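Galectin (Xenopus laevis, PDB 3WUD) binds beta-galactosides such as lactose through a carbohydrate-recognition domain of the galectin family, a beta-sandwich lectin fold. Local coordinates at residues 37-40 and 41-45. Numbering follows the deposited sequence.
Sequences LGKD and SSNYV
Asp40 and Asn43 close a tight hairpin turn through their side chains as well as their backbones, and the carboxylate of Asp40 shows how one acid can serve both the loop and the strand that follows it. From CB the chain sets CG between the backbone N and the carbonyl carbon (chi1 53°), and the carboxylate is thereby folded over the turn. Asp40 OD1 then accepts twice: on its anti side from Ser42 N at 2.9 Å, and with its syn lone pair from Asn43 ND2, also at 2.9 Å. Asp40 OD2 receives a weak bond from Asn43 ND2, 3.4 Å away. The carboxylate and amide planes stand 66° apart. The corner is a type I beta turn from Asp40 to Asn43, joining strand 34-37 to strand 43-51, neighbours in the six-stranded sheet of the galectin sandwich. Asn43 N reaches Asp40 O at 3.0 Å from above the carbonyl plane, while Lys39 N meets Asn43 O almost straight on (2.9 Å). Between the Gly38–Tyr44 and Asp40–Asn43 pairs the register slips by one residue, a beta bulge. The amide of Asn43 is held at both ends: ND2 also bonds Glu68, and OD1 takes a hydrogen from a water, 3.0 Å away, that in turn accepts from Lys39 NZ, itself bonded to the carbonyl of Pro116.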
ATOM      1  N   LEU A  37       3.623   1.598  11.954  1.00 11.76           N
ATOM      2  CA  LEU A  37       2.348   0.871  11.884  0.50 13.20           C
ATOM      3  C   LEU A  37       1.528   1.288  13.085  1.00 12.71           C
ATOM      4  O   LEU A  37       2.070   1.351  14.217  1.00 12.82           O
ATOM      5  CB  LEU A  37       2.593  -0.635  12.001  1.00 16.36           C
ATOM      6  CG  LEU A  37       3.199  -1.407  10.847  1.00 19.44           C
ATOM      7  CD1 LEU A  37       3.015  -2.889  11.184  1.00 22.48           C
ATOM      8  CD2 LEU A  37       2.449  -1.096   9.599  1.00 22.60           C
ATOM      9  N   GLY A  38       0.242   1.539  12.914  1.00 12.67           N
ATOM     10  CA  GLY A  38      -0.582   1.889  14.048  1.00 12.89           C
ATOM     11  C   GLY A  38      -1.974   2.175  13.575  1.00 14.03           C
ATOM     12  O   GLY A  38      -2.539   1.412  12.736  1.00 13.08           O
ATOM     13  N   LYS A  39      -2.529   3.248  14.127  1.00 14.96           N
ATOM     14  CA  LYS A  39      -3.977   3.562  14.000  1.00 16.95           C
ATOM     15  C   LYS A  39      -4.265   4.815  13.203  1.00 17.29           C
ATOM     16  O   LYS A  39      -5.333   4.958  12.509  1.00 16.34           O
ATOM     17  CB  LYS A  39      -4.623   3.614  15.421  1.00 18.47           C
ATOM     18  CG  LYS A  39      -4.403   2.372  16.291  1.00 23.74           C
ATOM     19  CD  LYS A  39      -5.131   2.489  17.638  1.00 26.66           C
ATOM     20  CE  LYS A  39      -4.608   3.555  18.583  1.00 29.69           C
ATOM     21  NZ  LYS A  39      -5.347   3.368  19.860  1.00 30.71           N
ATOM     22  N   ASP A  40      -3.286   5.745  13.216  1.00 16.35           N
ATOM     23  CA  ASP A  40      -3.281   6.943  12.433  1.00 17.16           C
ATOM     24  C   ASP A  40      -1.901   7.636  12.579  1.00 14.89           C
ATOM     25  O   ASP A  40      -1.039   7.129  13.277  1.00 13.84           O
ATOM     26  CB  ASP A  40      -4.427   7.914  12.890  1.00 19.62           C
ATOM     27  CG  ASP A  40      -4.398   8.183  14.361  1.00 23.72           C
ATOM     28  OD1 ASP A  40      -3.330   8.514  14.855  1.00 19.87           O
ATOM     29  OD2 ASP A  40      -5.430   7.976  15.065  1.00 25.98           O
ATOM     30  N   SER A  41      -1.733   8.809  11.942  1.00 17.40           N
ATOM     31  CA  SER A  41      -0.476   9.532  11.908  1.00 17.38           C
ATOM     32  C   SER A  41      -0.025   9.993  13.298  1.00 16.79           C
ATOM     33  O   SER A  41       1.121  10.276  13.477  1.00 17.37           O
ATOM     34  CB  SER A  41      -0.548  10.715  10.901  1.00 20.51           C
ATOM     35  OG  SER A  41      -1.400  11.734  11.337  1.00 23.08           O
ATOM     36  N   SER A  42      -0.910   9.965  14.294  1.00 16.53           N
ATOM     37  CA  SER A  42      -0.570  10.363  15.645  1.00 17.40           C
ATOM     38  C   SER A  42      -0.344   9.222  16.603  1.00 16.29           C
ATOM     39  O   SER A  42       0.103   9.433  17.723  1.00 16.13           O
ATOM     40  CB  SER A  42      -1.674  11.328  16.240  1.00 18.63           C
ATOM     41  OG  SER A  42      -1.639  12.555  15.500  1.00 19.75           O
ATOM     42  N   ASN A  43      -0.599   7.983  16.160  1.00 15.92           N
ATOM     43  CA  ASN A  43      -0.645   6.819  17.011  1.00 14.83           C
ATOM     44  C   ASN A  43       0.027   5.603  16.315  1.00 15.60           C
ATOM     45  O   ASN A  43      -0.521   4.927  15.456  1.00 13.30           O
ATOM     46  CB  ASN A  43      -2.090   6.499  17.361  1.00 14.70           C
ATOM     47  CG  ASN A  43      -2.707   7.545  18.316  1.00 14.44           C
ATOM     48  OD1 ASN A  43      -2.363   7.590  19.454  1.00 16.50           O
ATOM     49  ND2 ASN A  43      -3.473   8.447  17.789  1.00 19.40           N
ATOM     50  N   TYR A  44       1.285   5.404  16.674  1.00 15.56           N
ATOM     51  CA  TYR A  44       2.106   4.326  16.119  1.00 14.26           C
ATOM     52  C   TYR A  44       2.250   3.315  17.222  1.00 15.18           C
ATOM     53  O   TYR A  44       2.869   3.547  18.268  1.00 14.02           O
ATOM     54  CB  TYR A  44       3.487   4.791  15.650  1.00 15.26           C
ATOM     55  CG  TYR A  44       3.579   5.957  14.716  1.00 13.07           C
ATOM     56  CD1 TYR A  44       2.584   6.323  13.780  1.00 14.18           C
ATOM     57  CD2 TYR A  44       4.757   6.706  14.678  1.00 13.69           C
ATOM     58  CE1 TYR A  44       2.747   7.402  12.896  1.00 17.21           C
ATOM     59  CE2 TYR A  44       4.934   7.785  13.789  1.00 18.33           C
ATOM     60  CZ  TYR A  44       3.954   8.118  12.907  1.00 16.09           C
ATOM     61  OH  TYR A  44       4.219   9.192  12.099  1.00 20.32           O
ATOM     62  N   VAL A  45       1.699   2.125  16.967  1.00 15.77           N
ATOM     63  CA  VAL A  45       2.017   0.962  17.751  1.00 15.51           C
ATOM     64  C   VAL A  45       3.508   0.596  17.649  1.00 15.67           C
ATOM     65  O   VAL A  45       4.109   0.226  18.623  1.00 18.29           O
ATOM     66  CB  VAL A  45       1.110  -0.258  17.355  1.00 19.73           C
ATOM     67  CG1 VAL A  45       1.383  -1.380  18.306  1.00 20.71           C
ATOM     68  CG2 VAL A  45      -0.390   0.098  17.470  1.00 22.29           C
TER
HETATM   69  O   HOH W   1      -3.794   5.495  21.099  1.00 34.20           O